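Local structure of yersinopine synthase (Yersinia pestis, 6C4M) at residues P24-G29 / C93-L98; L110-P113 / A119-Q122; M147-L152 / V160-L165. The protein catalyses the NADPH-dependent reductive condensation of pyruvate with an amino-acid-derived intermediate, the last step in making the metallophore yersinopine. All coordinates share one frame; numbering follows the deposited sequence.

Interaction 1 (P24-G29 / C93-L98); sequences PTLILG and CYIDQL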
loop_
_atom_site.group_PDB
_atom_site.type_symbol
_atom_site.label_atom_id
_atom_site.label_comp_id
_atom_site.label_asym_id
_atom_site.label_seq_id
_atom_site.Cartn_x
_atom_site.Cartn_y
_atom_site.Cartn_z
ATOM N N PRO A 24 37.693 -3.161 -32.628
ATOM C CA PRO A 24 36.961 -4.429 -32.726
ATOM C C PRO A 24 36.517 -4.881 -31.341
ATOM O O PRO A 24 37.310 -4.929 -30.399
ATOM C CB PRO A 24 37.973 -5.396 -33.345
ATOM C CG PRO A 24 39.311 -4.682 -33.247
ATOM C CD PRO A 24 39.015 -3.238 -33.260
ATOM N N THR A 25 35.233 -5.172 -31.224
ATOM C CA THR A 25 34.594 -5.402 -29.934
ATOM C C THR A 25 33.911 -6.750 -29.948
ATOM O O THR A 25 33.139 -7.046 -30.868
ATOM C CB THR A 25 33.590 -4.309 -29.608
ATOM O OG1 THR A 25 34.259 -3.050 -29.672
ATOM C CG2 THR A 25 33.062 -4.528 -28.207
ATOM N N LEU A 26 34.215 -7.562 -28.938
ATOM C CA LEU A 26 33.613 -8.882 -28.767
ATOM C C LEU A 26 32.660 -8.826 -27.572
ATOM O O LEU A 26 33.088 -8.600 -26.433
ATOM C CB LEU A 26 34.684 -9.962 -28.590
ATOM C CG LEU A 26 34.136 -11.347 -28.179
ATOM C CD1 LEU A 26 33.027 -11.800 -29.135
ATOM C CD2 LEU A 26 35.244 -12.416 -28.109
ATOM N N ILE A 27 31.369 -9.010 -27.837
ATOM C CA ILE A 27 30.347 -9.012 -26.786
ATOM C C ILE A 27 30.142 -10.448 -26.296
ATOM O O ILE A 27 29.691 -11.311 -27.061
ATOM C CB ILE A 27 29.021 -8.422 -27.294
ATOM C CG1 ILE A 27 29.229 -6.974 -27.790
ATOM C CG2 ILE A 27 27.926 -8.461 -26.184
ATOM C CD1 ILE A 27 28.019 -6.354 -28.387
ATOM N N LEU A 28 30.416 -10.699 -25.008
ATOM C CA LEU A 28 30.274 -12.044 -24.432
ATOM C C LEU A 28 28.910 -12.161 -23.762
ATOM O O LEU A 28 28.674 -11.606 -22.678
ATOM C CB LEU A 28 31.377 -12.356 -23.433
ATOM C CG LEU A 28 32.793 -12.291 -24.010
ATOM C CD1 LEU A 28 33.785 -12.561 -22.895
ATOM C CD2 LEU A 28 33.028 -13.291 -25.180
ATOM N N GLY A 29 28.028 -12.911 -24.401
ATOM C CA GLY A 29 26.685 -13.093 -23.911
ATOM C C GLY A 29 25.756 -12.373 -24.856
ATOM O O GLY A 29 26.014 -11.216 -25.208
ATOM N N CYS A 93 31.341 -11.728 -36.441
ATOM C CA CYS A 93 31.862 -12.992 -35.956
ATOM C C CYS A 93 30.965 -13.468 -34.825
ATOM O O CYS A 93 30.667 -12.693 -33.917
ATOM C CB CYS A 93 33.303 -12.819 -35.478
ATOM S SG CYS A 93 34.036 -14.308 -34.849
ATOM N N TYR A 94 30.527 -14.723 -34.889
ATOM C CA TYR A 94 29.744 -15.328 -33.821
ATOM C C TYR A 94 30.409 -16.627 -33.416
ATOM O O TYR A 94 30.802 -17.421 -34.278
ATOM C CB TYR A 94 28.300 -15.581 -34.255
ATOM C CG TYR A 94 27.395 -16.157 -33.175
ATOM C CD1 TYR A 94 27.265 -17.526 -32.997
ATOM C CD2 TYR A 94 26.646 -15.319 -32.355
ATOM C CE1 TYR A 94 26.412 -18.047 -32.016
ATOM C CE2 TYR A 94 25.827 -15.815 -31.390
ATOM C CZ TYR A 94 25.704 -17.182 -31.220
ATOM O OH TYR A 94 24.852 -17.663 -30.253
ATOM N N ILE A 95 30.562 -16.822 -32.103
ATOM C CA ILE A 95 31.154 -18.025 -31.537
ATOM C C ILE A 95 30.268 -18.523 -30.403
ATOM O O ILE A 95 29.492 -17.770 -29.808
ATOM C CB ILE A 95 32.578 -17.781 -31.013
ATOM C CG1 ILE A 95 32.569 -16.587 -30.050
ATOM C CG2 ILE A 95 33.552 -17.606 -32.197
ATOM C CD1 ILE A 95 33.909 -16.354 -29.323
ATOM N N ASP A 96 30.405 -19.817 -30.108
ATOM C CA ASP A 96 29.715 -20.431 -28.991
ATOM C C ASP A 96 30.667 -21.216 -28.106
ATOM O O ASP A 96 30.218 -21.992 -27.275
ATOM C CB ASP A 96 28.573 -21.330 -29.478
ATOM C CG ASP A 96 29.063 -22.576 -30.174
ATOM O OD1 ASP A 96 30.282 -22.669 -30.408
ATOM O OD2 ASP A 96 28.218 -23.440 -30.494
ATOM N N GLN A 97 31.960 -21.008 -28.249
ATOM C CA GLN A 97 32.959 -21.584 -27.366
ATOM C C GLN A 97 33.942 -20.478 -27.034
ATOM O O GLN A 97 34.478 -19.831 -27.939
ATOM C CB GLN A 97 33.706 -22.782 -28.016
ATOM C CG GLN A 97 32.925 -24.085 -28.085
ATOM C CD GLN A 97 32.338 -24.526 -26.740
ATOM O OE1 GLN A 97 33.009 -24.509 -25.700
ATOM N NE2 GLN A 97 31.065 -24.909 -26.759
ATOM N N LEU A 98 34.157 -20.247 -25.747
ATOM C CA LEU A 98 35.036 -19.171 -25.317
ATOM C C LEU A 98 36.483 -19.440 -25.680
ATOM O O LEU A 98 37.273 -18.490 -25.843
ATOM C CB LEU A 98 34.872 -18.982 -23.819
ATOM C CG LEU A 98 33.503 -18.396 -23.436
ATOM C CD1 LEU A 98 33.212 -18.640 -21.962
ATOM C CD2 LEU A 98 33.494 -16.924 -23.730
#

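Interaction 2 (L110-P113 / A119-Q122); sequences LAVP and AVLQ. With NAP (NADP nicotinamide-adenine-dinucleotide phosphate), chain B.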
loop_
_atom_site.group_PDB
_atom_site.type_symbol
_atom_site.label_atom_id
_atom_site.label_comp_id
_atom_site.label_asym_id
_atom_site.label_seq_id
_atom_site.Cartn_x
_atom_site.Cartn_y
_atom_site.Cartn_z
ATOM N N LEU A 110 31.379 -7.863 -21.060
ATOM C CA LEU A 110 30.709 -8.983 -20.389
ATOM C C LEU A 110 29.253 -8.613 -20.229
ATOM O O LEU A 110 28.901 -7.772 -19.407
ATOM C CB LEU A 110 31.354 -9.312 -19.048
ATOM C CG LEU A 110 32.607 -10.171 -19.207
ATOM C CD1 LEU A 110 33.368 -10.306 -17.907
ATOM C CD2 LEU A 110 32.211 -11.538 -19.655
ATOM N N ALA A 111 28.426 -9.204 -21.084
ATOM C CA ALA A 111 26.983 -9.068 -21.041
ATOM C C ALA A 111 26.299 -10.304 -20.484
ATOM O O ALA A 111 25.093 -10.467 -20.693
ATOM C CB ALA A 111 26.424 -8.777 -22.433
ATOM N N VAL A 112 27.036 -11.182 -19.805
ATOM C CA VAL A 112 26.445 -12.289 -19.049
ATOM C C VAL A 112 26.165 -11.740 -17.649
ATOM O O VAL A 112 26.701 -10.668 -17.301
ATOM C CB VAL A 112 27.373 -13.509 -18.977
ATOM C CG1 VAL A 112 27.594 -14.162 -20.355
ATOM C CG2 VAL A 112 28.677 -13.141 -18.278
ATOM N N PRO A 113 25.376 -12.411 -16.804
ATOM C CA PRO A 113 25.137 -11.872 -15.459
ATOM C C PRO A 113 26.414 -11.894 -14.638
ATOM O O PRO A 113 27.300 -12.729 -14.838
ATOM C CB PRO A 113 24.074 -12.816 -14.870
ATOM C CG PRO A 113 23.482 -13.524 -16.045
ATOM C CD PRO A 113 24.588 -13.634 -17.042
ATOM N N ALA A 119 33.333 -17.623 -14.202
ATOM C CA ALA A 119 33.310 -18.828 -15.025
ATOM C C ALA A 119 33.664 -18.489 -16.469
ATOM O O ALA A 119 34.373 -19.248 -17.139
ATOM C CB ALA A 119 31.925 -19.497 -14.919
ATOM N N VAL A 120 33.229 -17.319 -16.940
ATOM C CA VAL A 120 33.534 -16.878 -18.300
ATOM C C VAL A 120 35.001 -16.500 -18.419
ATOM O O VAL A 120 35.729 -17.022 -19.270
ATOM C CB VAL A 120 32.616 -15.705 -18.703
ATOM C CG1 VAL A 120 33.102 -15.046 -20.027
ATOM C CG2 VAL A 120 31.178 -16.173 -18.856
ATOM N N LEU A 121 35.472 -15.618 -17.542
ATOM C CA LEU A 121 36.831 -15.117 -17.676
ATOM C C LEU A 121 37.868 -16.236 -17.582
ATOM O O LEU A 121 38.906 -16.164 -18.258
ATOM C CB LEU A 121 37.091 -14.029 -16.631
ATOM C CG LEU A 121 36.304 -12.738 -16.920
ATOM C CD1 LEU A 121 36.394 -11.822 -15.716
ATOM C CD2 LEU A 121 36.756 -12.003 -18.156
ATOM N N GLN A 122 37.599 -17.284 -16.794
ATOM C CA GLN A 122 38.529 -18.414 -16.670
ATOM C C GLN A 122 38.656 -19.214 -17.954
ATOM O O GLN A 122 39.645 -19.947 -18.129
ATOM C CB GLN A 122 38.079 -19.363 -15.554
ATOM C CG GLN A 122 38.371 -18.887 -14.110
ATOM C CD GLN A 122 39.867 -18.696 -13.801
ATOM O OE1 GLN A 122 40.512 -17.798 -14.327
ATOM N NE2 GLN A 122 40.408 -19.535 -12.939
HETATM P PA NAP B . 20.458 -12.544 -19.674
HETATM O O1A NAP B . 21.001 -11.880 -18.469
HETATM O O2A NAP B . 19.148 -13.319 -19.372
HETATM O O5B NAP B . 21.616 -13.561 -20.244
HETATM C C5B NAP B . 22.709 -12.903 -20.923
HETATM C C4B NAP B . 23.662 -14.000 -21.437
HETATM O O4B NAP B . 24.129 -14.801 -20.186
HETATM C C3B NAP B . 23.066 -14.831 -22.214
HETATM O O3B NAP B . 23.965 -15.291 -23.272
HETATM C C2B NAP B . 22.693 -16.126 -21.269
HETATM O O2B NAP B . 22.608 -17.341 -22.091
HETATM C C1B NAP B . 23.662 -16.239 -20.434
HETATM N N9A NAP B . 23.078 -16.652 -19.157
HETATM C C8A NAP B . 22.031 -16.258 -18.414
HETATM N N7A NAP B . 22.026 -17.076 -17.351
HETATM C C5A NAP B . 23.071 -17.953 -17.469
HETATM C C6A NAP B . 23.447 -18.951 -16.606
HETATM N N6A NAP B . 22.940 -19.472 -15.336
HETATM N N1A NAP B . 24.517 -19.710 -16.904
HETATM C C2A NAP B . 25.233 -19.477 -18.055
HETATM N N3A NAP B . 24.854 -18.483 -18.909
HETATM C C4A NAP B . 23.754 -17.709 -18.598
HETATM O O3 NAP B . 20.137 -11.366 -20.794
HETATM P PN NAP B . 20.162 -9.754 -20.666
HETATM O O1N NAP B . 20.629 -9.294 -21.977
HETATM O O2N NAP B . 18.701 -9.345 -20.359
HETATM O O5D NAP B . 21.098 -9.143 -19.427
HETATM C C5D NAP B . 22.457 -8.692 -19.670
HETATM C C4D NAP B . 22.992 -8.175 -18.319
HETATM O O4D NAP B . 22.120 -6.926 -17.838
HETATM C C3D NAP B . 22.911 -9.046 -17.334
HETATM O O3D NAP B . 24.020 -8.683 -16.375
HETATM C C2D NAP B . 21.598 -8.766 -16.595
HETATM O O2D NAP B . 21.770 -9.059 -15.289
HETATM C C1D NAP B . 21.490 -7.236 -16.738
HETATM N N1N NAP B . 20.106 -6.711 -16.829
HETATM C C2N NAP B . 19.450 -6.610 -18.006
HETATM C C3N NAP B . 18.144 -6.068 -18.020
HETATM C C7N NAP B . 17.356 -5.941 -19.342
HETATM O O7N NAP B . 16.535 -5.124 -19.485
HETATM N N7N NAP B . 17.676 -6.870 -20.392
HETATM C C4N NAP B . 17.546 -5.662 -16.861
HETATM C C5N NAP B . 18.202 -5.771 -15.695
HETATM C C6N NAP B . 19.500 -6.292 -15.671
HETATM P P2B NAP B . 21.153 -17.728 -22.880
HETATM O O1X NAP B . 20.258 -18.392 -21.855
HETATM O O2X NAP B . 20.498 -16.489 -23.389
HETATM O O3X NAP B . 21.451 -18.719 -23.980
#

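Interaction 3 (M147-L152 / V160-L165); sequences MVQNLL and VEVISL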
loop_
_atom_site.group_PDB
_atom_site.type_symbol
_atom_site.label_atom_id
_atom_site.label_comp_id
_atom_site.label_asym_id
_atom_site.label_seq_id
_atom_site.Cartn_x
_atom_site.Cartn_y
_atom_site.Cartn_z
ATOM N N MET A 147 37.643 -8.553 -8.666
ATOM C CA MET A 147 37.815 -9.934 -9.097
ATOM C C MET A 147 38.410 -9.993 -10.500
ATOM O O MET A 147 39.379 -10.719 -10.754
ATOM C CB MET A 147 36.468 -10.643 -9.063
ATOM C CG MET A 147 36.541 -12.156 -8.921
ATOM S SD MET A 147 35.166 -12.936 -9.806
ATOM C CE MET A 147 35.998 -12.670 -11.425
ATOM N N VAL A 148 37.816 -9.252 -11.430
ATOM C CA VAL A 148 38.324 -9.224 -12.801
ATOM C C VAL A 148 39.758 -8.703 -12.850
ATOM O O VAL A 148 40.586 -9.221 -13.615
ATOM C CB VAL A 148 37.379 -8.396 -13.681
ATOM C CG1 VAL A 148 37.959 -8.147 -15.071
ATOM C CG2 VAL A 148 36.056 -9.125 -13.731
ATOM N N GLN A 149 40.079 -7.660 -12.075
ATOM C CA GLN A 149 41.462 -7.177 -12.049
ATOM C C GLN A 149 42.414 -8.302 -11.700
ATOM O O GLN A 149 43.502 -8.447 -12.290
ATOM C CB GLN A 149 41.654 -6.078 -11.011
ATOM C CG GLN A 149 41.195 -4.706 -11.363
ATOM C CD GLN A 149 41.563 -3.758 -10.247
ATOM O OE1 GLN A 149 40.703 -3.325 -9.510
ATOM N NE2 GLN A 149 42.856 -3.498 -10.073
ATOM N N ASN A 150 42.054 -9.046 -10.656
ATOM C CA ASN A 150 42.930 -10.097 -10.161
ATOM C C ASN A 150 43.205 -11.128 -11.244
ATOM O O ASN A 150 44.353 -11.532 -11.461
ATOM C CB ASN A 150 42.291 -10.757 -8.935
ATOM C CG ASN A 150 43.195 -11.760 -8.295
ATOM O OD1 ASN A 150 43.264 -12.905 -8.728
ATOM N ND2 ASN A 150 43.922 -11.332 -7.277
ATOM N N LEU A 151 42.157 -11.576 -11.941
ATOM C CA LEU A 151 42.354 -12.565 -13.000
ATOM C C LEU A 151 43.216 -12.010 -14.120
ATOM O O LEU A 151 44.103 -12.694 -14.646
ATOM C CB LEU A 151 41.008 -13.016 -13.562
ATOM C CG LEU A 151 40.033 -13.741 -12.610
ATOM C CD1 LEU A 151 38.760 -14.117 -13.372
ATOM C CD2 LEU A 151 40.651 -14.980 -12.010
ATOM N N LEU A 152 42.927 -10.793 -14.557
ATOM C CA LEU A 152 43.721 -10.206 -15.633
ATOM C C LEU A 152 45.178 -10.060 -15.223
ATOM O O LEU A 152 46.092 -10.333 -16.018
ATOM C CB LEU A 152 43.129 -8.845 -16.020
ATOM C CG LEU A 152 41.773 -8.922 -16.728
ATOM C CD1 LEU A 152 41.120 -7.502 -16.865
ATOM C CD2 LEU A 152 41.950 -9.552 -18.108
ATOM N N VAL A 160 45.230 -3.771 -19.127
ATOM C CA VAL A 160 43.862 -3.669 -19.639
ATOM C C VAL A 160 42.980 -2.860 -18.694
ATOM O O VAL A 160 43.035 -3.010 -17.468
ATOM C CB VAL A 160 43.295 -5.076 -19.878
ATOM C CG1 VAL A 160 41.789 -5.034 -20.234
ATOM C CG2 VAL A 160 44.100 -5.717 -20.994
ATOM N N GLU A 161 42.178 -1.967 -19.274
ATOM C CA GLU A 161 41.285 -1.121 -18.501
ATOM C C GLU A 161 40.018 -1.894 -18.131
ATOM O O GLU A 161 39.371 -2.496 -18.995
ATOM C CB GLU A 161 40.959 0.146 -19.302
ATOM C CG GLU A 161 40.086 1.159 -18.552
ATOM C CD GLU A 161 40.008 2.510 -19.273
ATOM O OE1 GLU A 161 40.691 2.649 -20.323
ATOM O OE2 GLU A 161 39.274 3.423 -18.790
ATOM N N VAL A 162 39.696 -1.918 -16.840
ATOM C CA VAL A 162 38.513 -2.620 -16.327
ATOM C C VAL A 162 37.484 -1.571 -15.949
ATOM O O VAL A 162 37.766 -0.694 -15.130
ATOM C CB VAL A 162 38.846 -3.513 -15.122
ATOM C CG1 VAL A 162 37.600 -4.161 -14.589
ATOM C CG2 VAL A 162 39.860 -4.577 -15.531
ATOM N N ILE A 163 36.302 -1.649 -16.558
ATOM C CA ILE A 163 35.234 -0.693 -16.316
ATOM C C ILE A 163 33.994 -1.441 -15.833
ATOM O O ILE A 163 33.462 -2.309 -16.537
ATOM C CB ILE A 163 34.929 0.142 -17.570
ATOM C CG1 ILE A 163 36.114 1.070 -17.900
ATOM C CG2 ILE A 163 33.700 0.989 -17.346
ATOM C CD1 ILE A 163 35.963 1.791 -19.197
ATOM N N SER A 164 33.545 -1.099 -14.631
ATOM C CA SER A 164 32.257 -1.523 -14.083
ATOM C C SER A 164 31.180 -0.463 -14.302
ATOM O O SER A 164 31.353 0.692 -13.907
ATOM C CB SER A 164 32.364 -1.783 -12.584
ATOM O OG SER A 164 32.883 -3.059 -12.292
ATOM N N LEU A 165 30.071 -0.871 -14.913
ATOM C CA LEU A 165 28.844 -0.091 -14.960
ATOM C C LEU A 165 27.911 -0.570 -13.858
ATOM O O LEU A 165 27.760 -1.775 -13.656
ATOM C CB LEU A 165 28.157 -0.232 -16.318
ATOM C CG LEU A 165 29.002 0.251 -17.514
ATOM C CD1 LEU A 165 28.558 -0.439 -18.768
ATOM C CD2 LEU A 165 28.878 1.739 -17.653
#

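Interaction 1 (P24-G29 / C93-L98)
No flat group takes part where Leu26 meets Ile95 and Leu28 meets Leu98; all four are branched aliphatic chains, and the tyrosine rings nearby play different parts. Tyr52 of strand 49-52 touches both Leu28 and Leu98, while the side chain of Tyr94 leaves its strand on the far face and packs on Leu51 and on Leu62, Lys63 and Leu66 of helix 57-68. Ile95 points at the neighbouring segment, and the methyl at its end, CD1, lies 4.3 Å from CD2 of Leu26, a loose touch of one methyl on another. Leu26 gets there with CG turned anti to its backbone N (chi1 171°). The second pair is closer: CD2 of Leu28 and CD2 of Leu98 are 3.9 Å apart, the two chains meeting at a slant. No hydrogen bond joins the segments, for good reason. In this Rossmann-type sheet strand 49-52 runs between 25-28 and 93-95, pairing in parallel with each, so Leu26 and Ile95 reach over the middle strand, and Leu98 comes from the turn after strand 93-95 to meet Leu28. Alternation along strand 25-28 sends Leu26 and Leu28 to one face, where they also lean on Leu108 and Leu110 of strand 107-110, and Ile27 to the other. Just past the strand, Gly29 touches NADP and opens the glycine-rich turn; its positive phi (111°) lets the chain turn there. Beyond strand 93-95, Asp96 OD2 forms a salt bridge with Lys63, and the side chain of Leu98 lies about 7 Å from that of the NADP-binding Arg54.

Interaction 2 (L110-P113 / A119-Q122)
Leu110 and Val112 supply the bumps on one side, Val120 and Leu121 those on the other, and the two sets interlock. CD1 of Leu110 sits against the fork of Leu121, 3.8 Å from CD2 and at nearly the same distance from CG and CD1, so one methyl is met by the whole branched end. The other branch of Leu110 slides along Val120, its CD2 3.6 Å from Val120 CG1. With CG1 anti to the backbone N (chi1 169°), Val120 spreads its two methyls over two neighbours: CG1 goes to Leu110, and CG2 touches CG2 of Val112 at 4.0 Å. Everything across this contact is carbon on carbon, buried, with no hydrogen bond between the segments.

Val112 also faces the cofactor. Its second methyl, CG1, comes 3.5 Å from the adenosine ribose oxygen O4B of NADP, and next to it the Pro113 ring packs on the same oxygen, CD 3.4 Å from O4B, with CG near the adenine carbon C8A and the phosphate oxygen O1A. The backbone adds a little: Val112 O accepts a weak hydrogen bond from the nicotinamide ribose hydroxyl O3D at 3.5 Å. The apolar face of helix 117-121 on one flank, dinucleotide on the other: this is the turn after strand 107-110 that lines the cofactor cleft of a Rossmann-type NADP-binding domain.

Interaction 3 (M147-L152 / V160-L165)
A beta-alpha-beta crossover links strand 134-137 to strand 161-165 through helix 144-154, and this contact is its returning half, where Val148 and Leu152 of the helix settle on Val162 of the strand, with Leu152 also reaching Val160. The segments run nearly antiparallel, their axes 162° apart in direction and 9.3 Å apart at closest approach. Val162 does most of the touching. Its CG2 methyl is met from the helix side by two residues one turn apart: Leu152 CD1 presses on it at 3.5 Å, tighter than ordinary van der Waals contact, and Val148 CG1 lies 4.1 Å from the same methyl. The other branch, Val162 CG1, meets Val148 CG1 at 4.0 Å, so that a single Val148 methyl touches both arms of the valine. That methyl is the one anti to the backbone N of Val148 (chi1 171°). Leu152 CD1 is shared too, since Val160 CG1 approaches it at 4.2 Å from further back along the chain. To the side, the aliphatic CG of Gln149 grazes Val162 CG2. Nothing polar crosses between the segments.

On the reverse of the strand Glu161 turns away to hydrogen-bond Ser224 and Asn217. Strand 161-165 pairs with 134-137 and with 203-217, while the helix is flanked by helix 117-121, through Val148 and Leu151, and by helix 459-471, through Met147, Gln149 and Asn150.

How the interactions relate
The three contacts follow one another along the chain and belong to one Rossmann-type sheet, in which strands 93-95, 49-52, 25-28, 107-110, 134-137 and 161-165 lie side by side. Interactions 1 and 2, with centres about 11 Å apart, join directly: Leu28 O is probably hydrogen-bonded to Ala111 N at 2.9 Å, and Leu28 packs on Leu110. Interaction 2 passes the packing on to interaction 3, their centres about 12 Å apart, through Leu121 on Val148 and Leu151. Interactions 1 and 3, centres about 18 Å apart, do not touch. The cofactor lies by the strand ends of interactions 1 and 2, whereas interaction 3 joins helix 144-154 to strand 161-165 away from it, the side chain of Val148 about 12 Å off.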